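Local coordinates for sensor histidine kinase CusS (Escherichia coli, PDB 5KU5), which senses periplasmic copper and silver ions and, as a histidine kinase, activates its response regulator CusR by phosphorylation, at residues L25-L36 with V118-Y128; G66-A77 with Y89-M97. All blocks are in the same frame, centred on the assembly; numbering follows the deposited sequence.

Contact 1 (L25-L36 with V118-Y128); sequences LNHPDETQARRL and VGPLVDGKPIY
Leu25 meets Val118 through methyl groups, the two side chains crossing at about a right angle. Its CD1 lies 3.4 Å from Val118 CG1, tighter than usual for two carbons, and its other branch, CD2, is 4.3 Å from Tyr128 CE2. At the hydroxyl end of the tyrosine, Leu36 CD1 lies 3.9 Å from Tyr128 OH. Ile127 CG1 packs over the centre of one face of the Tyr128 ring and sends CD1 out to the flat amide of Gln32, whose extended chain comes from the opposite direction.

Polar groups take part without any conventional hydrogen bond from one segment to the other. Gly119 CA points a hydrogen at Leu25 O (3.5 Å, 159° at the hydrogen), while Pro120 CD leans on the same carbonyl. Pro120 also touches Arg35, whose NH1 lies 3.6 Å from Pro120 CG, at a slant to the guanidinium. That group is held by its own segment: Arg35 NE and NH2 both donate to His27 O, at 2.9 and 2.7 Å, and this oxygen lies close to the guanidinium plane, which fixes the group's rotation and ties the turn at 27-30 to the first turn of helix 32-44.

The contact thus brings the connection between helices 2-25 and 32-44 against residues 118-120 and 127-128 of the hairpin formed by strands 111-122 and 125-135, short of its turn, with Leu53 of strand 49-54 touching Leu25, Leu36 and Tyr128.

Contact 2 (G66-A77 with Y89-M97); sequences GAPDIREFTRDA and YLLSGPTMM. With AG (silver ion), chain E.
One face of the Phe73 ring covers the cis Gly93-Pro94 peptide, and Pro94 CD makes a CH-pi contact with it, in the PDC (PAS-like) sensor domain, beside the edge of its antiparallel sheet. Pro94 N lies over the ring centre and Gly93 C nearer the rim of the same face; Pro94 CD stands 4.0 Å from the Phe73 ring centroid, 22° off its normal.

Aliphatic packing continues to both ends. Ile70 CG2 touches Pro94 CD, and the Pro68 and Pro94 rings slide past each other in opposite directions. Farther along, Leu91 CD2 touches both Phe73 O, at 3.5 Å, and Ala77 CB, a methyl that also rests on Tyr89 CB. Behind this layer, Ile70 reaches Tyr131 and Ala133 of strand 125-135.

Backbone polar contacts occur at both ends: a hydrogen bond at one, a CA-H...O contact at the other. Met97 N donates to Gly66 O at 2.9 Å in a nearly straight bond (170°), and Ala77 CA approaches Leu90 O at 3.6 Å. Outside the pair, Pro94 O accepts from the indole NE1 of Trp111.

The segment 89-97 then runs into the silver site, completed by Ser47 O and His108 ND1 of the same chain: Met96, extended throughout with CG anti to the backbone N (chi1 -175°), delivers SD to the silver ion at 2.5 Å.

How the contacts relate
Both contacts reach the same antiparallel sheet through neighbouring strands, 111-122 in contact 1 and 89-91 in contact 2, yet their centres lie 25 Å apart and they do not touch. Contact 1 is peripheral, its centre about 19 Å from the chain centre, where a helix connection meets a hairpin; contact 2 is nearer the middle, about 9 Å from that centre, beside the last strands of the sheet. Both are partly buried. Side-chain packing dominates contact 1, whereas contact 2 buries more surface, combines packing with a backbone bond and a proline-aromatic CH-pi contact, and alone of the two includes a metal ligand.

Contact 1 (L25-L36 with V118-Y128)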
loop_
_atom_site.group_PDB
_atom_site.type_symbol
_atom_site.label_atom_id
_atom_site.label_comp_id
_atom_site.label_asym_id
_atom_site.label_seq_id
_atom_site.Cartn_x
_atom_site.Cartn_y
_atom_site.Cartn_z
ATOM N N LEU A 25 -15.400 -8.824 2.880
ATOM C CA LEU A 25 -16.087 -10.077 2.539
ATOM C C LEU A 25 -17.036 -10.650 3.611
ATOM O O LEU A 25 -17.754 -11.608 3.325
ATOM C CB LEU A 25 -15.072 -11.129 2.071
ATOM C CG LEU A 25 -14.510 -10.829 0.672
ATOM C CD1 LEU A 25 -13.225 -11.598 0.399
ATOM C CD2 LEU A 25 -15.541 -11.120 -0.412
ATOM N N ASN A 26 -17.049 -10.083 4.819
ATOM C CA ASN A 26 -18.087 -10.419 5.811
ATOM C C ASN A 26 -18.781 -9.185 6.414
ATOM O O ASN A 26 -19.265 -9.230 7.547
ATOM C CB ASN A 26 -17.529 -11.368 6.898
ATOM C CG ASN A 26 -16.588 -10.681 7.885
ATOM O OD1 ASN A 26 -16.248 -9.504 7.744
ATOM N ND2 ASN A 26 -16.171 -11.426 8.907
ATOM N N HIS A 27 -18.856 -8.104 5.638
ATOM C CA HIS A 27 -19.444 -6.852 6.111
ATOM C C HIS A 27 -20.930 -7.066 6.447
ATOM O O HIS A 27 -21.684 -7.540 5.595
ATOM C CB HIS A 27 -19.289 -5.751 5.059
ATOM C CG HIS A 27 -19.540 -4.377 5.589
ATOM N ND1 HIS A 27 -20.808 -3.858 5.735
ATOM C CD2 HIS A 27 -18.689 -3.417 6.021
ATOM C CE1 HIS A 27 -20.728 -2.635 6.227
ATOM N NE2 HIS A 27 -19.452 -2.343 6.409
ATOM N N PRO A 28 -21.349 -6.725 7.686
ATOM C CA PRO A 28 -22.668 -7.132 8.209
ATOM C C PRO A 28 -23.894 -6.545 7.492
ATOM O O PRO A 28 -24.919 -7.219 7.386
ATOM C CB PRO A 28 -22.627 -6.653 9.666
ATOM C CG PRO A 28 -21.681 -5.509 9.655
ATOM C CD PRO A 28 -20.627 -5.877 8.654
ATOM N N ASP A 29 -23.785 -5.308 7.013
ATOM C CA ASP A 29 -24.913 -4.603 6.377
ATOM C C ASP A 29 -25.215 -4.980 4.908
ATOM O O ASP A 29 -26.192 -4.477 4.343
ATOM C CB ASP A 29 -24.687 -3.081 6.458
ATOM C CG ASP A 29 -24.512 -2.576 7.890
ATOM O OD1 ASP A 29 -24.979 -3.244 8.840
ATOM O OD2 ASP A 29 -23.906 -1.495 8.062
ATOM N N GLU A 30 -24.416 -5.860 4.302
ATOM C CA GLU A 30 -24.449 -6.072 2.850
ATOM C C GLU A 30 -24.763 -7.509 2.445
ATOM O O GLU A 30 -24.495 -8.449 3.193
ATOM C CB GLU A 30 -23.098 -5.676 2.255
ATOM C CG GLU A 30 -22.686 -4.238 2.546
ATOM C CD GLU A 30 -21.347 -3.865 1.940
ATOM O OE1 GLU A 30 -20.630 -4.761 1.454
ATOM O OE2 GLU A 30 -21.010 -2.666 1.946
ATOM N N THR A 31 -25.322 -7.660 1.245
ATOM C CA THR A 31 -25.519 -8.969 0.611
ATOM C C THR A 31 -24.183 -9.535 0.131
ATOM O O THR A 31 -23.191 -8.808 0.027
ATOM C CB THR A 31 -26.445 -8.873 -0.624
ATOM O OG1 THR A 31 -25.914 -7.916 -1.552
ATOM C CG2 THR A 31 -27.861 -8.459 -0.225
ATOM N N GLN A 32 -24.173 -10.831 -0.179
ATOM C CA GLN A 32 -22.992 -11.483 -0.754
ATOM C C GLN A 32 -22.612 -10.924 -2.129
ATOM O O GLN A 32 -21.428 -10.875 -2.466
ATOM C CB GLN A 32 -23.192 -12.997 -0.840
ATOM C CG GLN A 32 -23.203 -13.671 0.522
ATOM C CD GLN A 32 -23.221 -15.189 0.450
ATOM O OE1 GLN A 32 -22.919 -15.791 -0.584
ATOM N NE2 GLN A 32 -23.571 -15.819 1.565
ATOM N N ALA A 33 -23.612 -10.510 -2.909
ATOM C CA ALA A 33 -23.381 -9.861 -4.204
ATOM C C ALA A 33 -22.728 -8.495 -4.030
ATOM O O ALA A 33 -21.757 -8.178 -4.715
ATOM C CB ALA A 33 -24.686 -9.725 -4.976
ATOM N N ARG A 34 -23.266 -7.693 -3.113
ATOM C CA ARG A 34 -22.709 -6.368 -2.798
ATOM C C ARG A 34 -21.276 -6.446 -2.251
ATOM O O ARG A 34 -20.433 -5.615 -2.602
ATOM C CB ARG A 34 -23.629 -5.619 -1.819
ATOM C CG ARG A 34 -23.083 -4.310 -1.250
ATOM C CD ARG A 34 -22.668 -3.307 -2.315
ATOM N NE ARG A 34 -22.082 -2.107 -1.712
ATOM C CZ ARG A 34 -22.700 -0.938 -1.510
ATOM N NH1 ARG A 34 -23.971 -0.739 -1.864
ATOM N NH2 ARG A 34 -22.025 0.061 -0.948
ATOM N N ARG A 35 -21.013 -7.432 -1.392
ATOM C CA ARG A 35 -19.665 -7.667 -0.857
ATOM C C ARG A 35 -18.651 -7.999 -1.952
ATOM O O ARG A 35 -17.555 -7.446 -1.965
ATOM C CB ARG A 35 -19.669 -8.798 0.170
ATOM C CG ARG A 35 -20.321 -8.450 1.497
ATOM C CD ARG A 35 -20.610 -9.720 2.278
ATOM N NE ARG A 35 -21.377 -9.479 3.498
ATOM C CZ ARG A 35 -22.009 -10.421 4.203
ATOM N NH1 ARG A 35 -21.989 -11.704 3.836
ATOM N NH2 ARG A 35 -22.676 -10.073 5.297
ATOM N N LEU A 36 -19.024 -8.908 -2.851
ATOM C CA LEU A 36 -18.177 -9.278 -3.997
ATOM C C LEU A 36 -17.952 -8.116 -4.970
ATOM O O LEU A 36 -16.870 -7.984 -5.544
ATOM C CB LEU A 36 -18.771 -10.473 -4.754
ATOM C CG LEU A 36 -18.669 -11.837 -4.066
ATOM C CD1 LEU A 36 -19.556 -12.849 -4.775
ATOM C CD2 LEU A 36 -17.225 -12.327 -4.025
ATOM N N VAL A 118 -12.300 -16.961 4.904
ATOM C CA VAL A 118 -12.918 -15.635 4.827
ATOM C C VAL A 118 -14.420 -15.760 4.535
ATOM O O VAL A 118 -14.883 -16.793 4.047
ATOM C CB VAL A 118 -12.127 -14.754 3.800
ATOM C CG1 VAL A 118 -13.004 -14.035 2.779
ATOM C CG2 VAL A 118 -11.222 -13.759 4.521
ATOM N N GLY A 119 -15.170 -14.716 4.876
ATOM C CA GLY A 119 -16.609 -14.650 4.611
ATOM C C GLY A 119 -17.474 -15.104 5.777
ATOM O O GLY A 119 -16.953 -15.505 6.819
ATOM N N PRO A 120 -18.809 -15.047 5.607
ATOM C CA PRO A 120 -19.737 -15.471 6.654
ATOM C C PRO A 120 -19.756 -16.989 6.830
ATOM O O PRO A 120 -19.377 -17.728 5.916
ATOM C CB PRO A 120 -21.087 -14.975 6.137
ATOM C CG PRO A 120 -20.948 -15.054 4.659
ATOM C CD PRO A 120 -19.527 -14.656 4.376
ATOM N N LEU A 121 -20.214 -17.438 7.994
ATOM C CA LEU A 121 -20.149 -18.850 8.371
ATOM C C LEU A 121 -21.349 -19.642 7.846
ATOM O O LEU A 121 -22.477 -19.148 7.839
ATOM C CB LEU A 121 -20.065 -18.987 9.895
ATOM C CG LEU A 121 -18.946 -18.204 10.592
ATOM C CD1 LEU A 121 -19.104 -18.283 12.103
ATOM C CD2 LEU A 121 -17.574 -18.711 10.167
ATOM N N VAL A 122 -21.084 -20.864 7.385
ATOM C CA VAL A 122 -22.122 -21.847 7.066
ATOM C C VAL A 122 -21.680 -23.169 7.693
ATOM O O VAL A 122 -20.607 -23.677 7.366
ATOM C CB VAL A 122 -22.331 -21.994 5.540
ATOM C CG1 VAL A 122 -23.260 -23.165 5.215
ATOM C CG2 VAL A 122 -22.888 -20.699 4.959
ATOM N N ASP A 123 -22.508 -23.705 8.592
ATOM C CA ASP A 123 -22.175 -24.881 9.414
ATOM C C ASP A 123 -20.891 -24.661 10.237
ATOM O O ASP A 123 -20.044 -25.549 10.340
ATOM C CB ASP A 123 -22.078 -26.155 8.551
ATOM C CG ASP A 123 -23.338 -26.417 7.727
ATOM O OD1 ASP A 123 -24.456 -26.147 8.220
ATOM O OD2 ASP A 123 -23.211 -26.908 6.583
ATOM N N GLY A 124 -20.759 -23.466 10.813
ATOM C CA GLY A 124 -19.585 -23.091 11.607
ATOM C C GLY A 124 -18.257 -23.011 10.864
ATOM O O GLY A 124 -17.203 -23.157 11.481
ATOM N N LYS A 125 -18.303 -22.775 9.551
ATOM C CA LYS A 125 -17.099 -22.686 8.714
ATOM C C LYS A 125 -17.256 -21.561 7.677
ATOM O O LYS A 125 -18.310 -21.469 7.040
ATOM C CB LYS A 125 -16.847 -24.017 8.003
ATOM C CG LYS A 125 -15.505 -24.098 7.291
ATOM C CD LYS A 125 -15.281 -25.473 6.689
ATOM C CE LYS A 125 -13.921 -25.569 6.016
ATOM N NZ LYS A 125 -13.780 -26.839 5.250
ATOM N N PRO A 126 -16.218 -20.706 7.498
ATOM C CA PRO A 126 -16.322 -19.647 6.482
ATOM C C PRO A 126 -16.485 -20.190 5.059
ATOM O O PRO A 126 -15.857 -21.189 4.708
ATOM C CB PRO A 126 -14.996 -18.889 6.624
ATOM C CG PRO A 126 -14.558 -19.156 8.021
ATOM C CD PRO A 126 -14.976 -20.571 8.283
ATOM N N ILE A 127 -17.338 -19.540 4.271
ATOM C CA ILE A 127 -17.661 -20.008 2.912
ATOM C C ILE A 127 -16.540 -19.840 1.878
ATOM O O ILE A 127 -16.554 -20.530 0.857
ATOM C CB ILE A 127 -18.967 -19.376 2.352
ATOM C CG1 ILE A 127 -18.870 -17.845 2.236
ATOM C CG2 ILE A 127 -20.162 -19.784 3.208
ATOM C CD1 ILE A 127 -20.084 -17.204 1.597
ATOM N N TYR A 128 -15.586 -18.937 2.128
ATOM C CA TYR A 128 -14.502 -18.672 1.175
ATOM C C TYR A 128 -13.114 -18.986 1.722
ATOM O O TYR A 128 -12.903 -19.025 2.932
ATOM C CB TYR A 128 -14.492 -17.204 0.751
ATOM C CG TYR A 128 -15.766 -16.667 0.135
ATOM C CD1 TYR A 128 -16.375 -17.308 -0.946
ATOM C CD2 TYR A 128 -16.333 -15.476 0.598
ATOM C CE1 TYR A 128 -17.533 -16.796 -1.523
ATOM C CE2 TYR A 128 -17.487 -14.957 0.027
ATOM C CZ TYR A 128 -18.083 -15.616 -1.032
ATOM O OH TYR A 128 -19.226 -15.088 -1.590
#

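Contact 2 (G66-A77 with Y89-M97)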
loop_
_atom_site.group_PDB
_atom_site.type_symbol
_atom_site.label_atom_id
_atom_site.label_comp_id
_atom_site.label_asym_id
_atom_site.label_seq_id
_atom_site.Cartn_x
_atom_site.Cartn_y
_atom_site.Cartn_z
ATOM N N GLY A 66 -5.965 -8.620 -14.143
ATOM C CA GLY A 66 -4.677 -8.376 -14.799
ATOM C C GLY A 66 -3.830 -9.598 -15.128
ATOM O O GLY A 66 -2.875 -9.489 -15.899
ATOM N N ALA A 67 -4.161 -10.753 -14.545
ATOM C CA ALA A 67 -3.384 -11.978 -14.734
ATOM C C ALA A 67 -4.271 -13.222 -14.706
ATOM O O ALA A 67 -5.459 -13.133 -14.389
ATOM C CB ALA A 67 -2.323 -12.078 -13.646
ATOM N N PRO A 68 -3.694 -14.390 -15.042
ATOM C CA PRO A 68 -4.362 -15.655 -14.742
ATOM C C PRO A 68 -4.572 -15.862 -13.239
ATOM O O PRO A 68 -3.883 -15.240 -12.421
ATOM C CB PRO A 68 -3.396 -16.708 -15.295
ATOM C CG PRO A 68 -2.659 -16.012 -16.382
ATOM C CD PRO A 68 -2.539 -14.581 -15.941
ATOM N N ASP A 69 -5.529 -16.724 -12.903
ATOM C CA ASP A 69 -5.835 -17.089 -11.516
ATOM C C ASP A 69 -4.574 -17.621 -10.831
ATOM O O ASP A 69 -3.973 -18.588 -11.308
ATOM C CB ASP A 69 -6.951 -18.149 -11.512
ATOM C CG ASP A 69 -7.390 -18.571 -10.111
ATOM O OD1 ASP A 69 -6.929 -18.002 -9.098
ATOM O OD2 ASP A 69 -8.218 -19.499 -10.032
ATOM N N ILE A 70 -4.174 -16.977 -9.729
ATOM C CA ILE A 70 -2.980 -17.405 -8.973
ATOM C C ILE A 70 -3.095 -18.815 -8.388
ATOM O O ILE A 70 -2.076 -19.485 -8.220
ATOM C CB ILE A 70 -2.546 -16.406 -7.860
ATOM C CG1 ILE A 70 -3.613 -16.252 -6.761
ATOM C CG2 ILE A 70 -2.143 -15.067 -8.474
ATOM C CD1 ILE A 70 -3.245 -15.249 -5.687
ATOM N N ARG A 71 -4.321 -19.271 -8.120
ATOM C CA ARG A 71 -4.558 -20.643 -7.638
ATOM C C ARG A 71 -4.092 -21.737 -8.606
ATOM O O ARG A 71 -3.840 -22.864 -8.179
ATOM C CB ARG A 71 -6.035 -20.857 -7.282
ATOM C CG ARG A 71 -6.472 -20.063 -6.058
ATOM C CD ARG A 71 -7.905 -20.362 -5.664
ATOM N NE ARG A 71 -8.046 -21.744 -5.188
ATOM C CZ ARG A 71 -8.870 -22.674 -5.683
ATOM N NH1 ARG A 71 -9.702 -22.427 -6.700
ATOM N NH2 ARG A 71 -8.872 -23.887 -5.133
ATOM N N GLU A 72 -3.962 -21.401 -9.890
ATOM C CA GLU A 72 -3.342 -22.299 -10.875
ATOM C C GLU A 72 -1.832 -22.498 -10.658
ATOM O O GLU A 72 -1.247 -23.422 -11.221
ATOM C CB GLU A 72 -3.571 -21.788 -12.302
ATOM C CG GLU A 72 -5.032 -21.646 -12.709
ATOM C CD GLU A 72 -5.219 -21.321 -14.185
ATOM O OE1 GLU A 72 -4.235 -21.326 -14.949
ATOM O OE2 GLU A 72 -6.370 -21.062 -14.589
ATOM N N PHE A 73 -1.209 -21.614 -9.876
ATOM C CA PHE A 73 0.208 -21.712 -9.521
ATOM C C PHE A 73 0.443 -22.241 -8.102
ATOM O O PHE A 73 1.587 -22.302 -7.652
ATOM C CB PHE A 73 0.882 -20.348 -9.711
ATOM C CG PHE A 73 0.958 -19.918 -11.150
ATOM C CD1 PHE A 73 -0.162 -19.397 -11.794
ATOM C CD2 PHE A 73 2.141 -20.053 -11.871
ATOM C CE1 PHE A 73 -0.102 -19.018 -13.126
ATOM C CE2 PHE A 73 2.210 -19.669 -13.203
ATOM C CZ PHE A 73 1.086 -19.150 -13.831
ATOM N N THR A 74 -0.629 -22.632 -7.411
ATOM C CA THR A 74 -0.529 -23.285 -6.102
ATOM C C THR A 74 0.303 -24.570 -6.174
ATOM O O THR A 74 1.083 -24.843 -5.265
ATOM C CB THR A 74 -1.931 -23.586 -5.515
ATOM O OG1 THR A 74 -2.604 -22.353 -5.239
ATOM C CG2 THR A 74 -1.851 -24.395 -4.220
ATOM N N ARG A 75 0.154 -25.336 -7.257
ATOM C CA ARG A 75 0.903 -26.591 -7.434
ATOM C C ARG A 75 2.432 -26.419 -7.494
ATOM O O ARG A 75 3.161 -27.344 -7.138
ATOM C CB ARG A 75 0.398 -27.373 -8.664
ATOM C CG ARG A 75 0.690 -26.756 -10.033
ATOM C CD ARG A 75 0.424 -27.759 -11.153
ATOM N NE ARG A 75 0.926 -27.311 -12.458
ATOM C CZ ARG A 75 0.278 -26.524 -13.324
ATOM N NH1 ARG A 75 -0.944 -26.051 -13.065
ATOM N NH2 ARG A 75 0.865 -26.199 -14.475
ATOM N N ASP A 76 2.897 -25.251 -7.948
ATOM C CA ASP A 76 4.333 -24.913 -8.020
ATOM C C ASP A 76 4.853 -24.103 -6.827
ATOM O O ASP A 76 6.041 -23.777 -6.782
ATOM C CB ASP A 76 4.621 -24.109 -9.301
ATOM C CG ASP A 76 4.421 -24.917 -10.567
ATOM O OD1 ASP A 76 4.509 -26.160 -10.515
ATOM O OD2 ASP A 76 4.189 -24.297 -11.627
ATOM N N ALA A 77 3.982 -23.777 -5.872
ATOM C CA ALA A 77 4.353 -22.937 -4.727
ATOM C C ALA A 77 5.476 -23.570 -3.901
ATOM O O ALA A 77 5.467 -24.778 -3.661
ATOM C CB ALA A 77 3.137 -22.674 -3.849
ATOM N N TYR A 89 4.169 -18.570 0.932
ATOM C CA TYR A 89 4.696 -19.255 -0.248
ATOM C C TYR A 89 5.312 -18.300 -1.254
ATOM O O TYR A 89 5.009 -17.108 -1.261
ATOM C CB TYR A 89 3.593 -20.056 -0.928
ATOM C CG TYR A 89 3.073 -21.172 -0.062
ATOM C CD1 TYR A 89 3.765 -22.378 0.047
ATOM C CD2 TYR A 89 1.898 -21.022 0.664
ATOM C CE1 TYR A 89 3.295 -23.406 0.851
ATOM C CE2 TYR A 89 1.418 -22.043 1.465
ATOM C CZ TYR A 89 2.122 -23.231 1.557
ATOM O OH TYR A 89 1.654 -24.245 2.352
ATOM N N LEU A 90 6.178 -18.855 -2.098
ATOM C CA LEU A 90 6.777 -18.144 -3.212
ATOM C C LEU A 90 6.215 -18.704 -4.517
ATOM O O LEU A 90 6.272 -19.912 -4.748
ATOM C CB LEU A 90 8.297 -18.297 -3.181
ATOM C CG LEU A 90 8.992 -17.672 -1.966
ATOM C CD1 LEU A 90 10.441 -18.122 -1.884
ATOM C CD2 LEU A 90 8.908 -16.152 -1.997
ATOM N N LEU A 91 5.652 -17.823 -5.344
ATOM C CA LEU A 91 5.218 -18.166 -6.696
ATOM C C LEU A 91 6.152 -17.502 -7.701
ATOM O O LEU A 91 6.499 -16.326 -7.541
ATOM C CB LEU A 91 3.788 -17.683 -6.946
ATOM C CG LEU A 91 2.706 -18.020 -5.920
ATOM C CD1 LEU A 91 1.397 -17.366 -6.330
ATOM C CD2 LEU A 91 2.526 -19.522 -5.768
ATOM N N SER A 92 6.550 -18.251 -8.733
ATOM C CA SER A 92 7.345 -17.712 -9.847
ATOM C C SER A 92 6.474 -17.385 -11.077
ATOM O O SER A 92 6.973 -17.289 -12.199
ATOM C CB SER A 92 8.467 -18.687 -10.212
ATOM O OG SER A 92 7.952 -19.872 -10.789
ATOM N N GLY A 93 5.173 -17.213 -10.850
ATOM C CA GLY A 93 4.219 -16.748 -11.856
ATOM C C GLY A 93 2.884 -16.575 -11.154
ATOM O O GLY A 93 2.769 -16.912 -9.973
ATOM N N PRO A 94 1.860 -16.056 -11.853
ATOM C CA PRO A 94 1.829 -15.623 -13.243
ATOM C C PRO A 94 2.418 -14.233 -13.446
ATOM O O PRO A 94 2.806 -13.566 -12.480
ATOM C CB PRO A 94 0.330 -15.583 -13.548
ATOM C CG PRO A 94 -0.297 -15.219 -12.253
ATOM C CD PRO A 94 0.566 -15.828 -11.183
ATOM N N THR A 95 2.468 -13.815 -14.707
ATOM C CA THR A 95 2.792 -12.442 -15.066
ATOM C C THR A 95 1.518 -11.591 -14.978
ATOM O O THR A 95 0.467 -11.985 -15.482
ATOM C CB THR A 95 3.388 -12.359 -16.484
ATOM O OG1 THR A 95 4.592 -13.136 -16.535
ATOM C CG2 THR A 95 3.705 -10.909 -16.874
ATOM N N MET A 96 1.623 -10.440 -14.319
ATOM C CA MET A 96 0.539 -9.466 -14.257
ATOM C C MET A 96 0.775 -8.426 -15.338
ATOM O O MET A 96 1.863 -7.855 -15.411
ATOM C CB MET A 96 0.504 -8.783 -12.889
ATOM C CG MET A 96 -0.666 -7.831 -12.701
ATOM S SD MET A 96 -0.716 -7.093 -11.061
ATOM C CE MET A 96 -1.970 -5.837 -11.315
ATOM N N MET A 97 -0.246 -8.183 -16.165
ATOM C CA MET A 97 -0.181 -7.146 -17.198
ATOM C C MET A 97 -0.069 -5.787 -16.517
ATOM O O MET A 97 -0.827 -5.489 -15.590
ATOM C CB MET A 97 -1.427 -7.192 -18.096
ATOM C CG MET A 97 -1.487 -6.125 -19.188
ATOM S SD MET A 97 -0.011 -6.039 -20.225
ATOM C CE MET A 97 -0.134 -7.578 -21.133
HETATM AG AG AG E . 1.308 -5.647 -11.139
#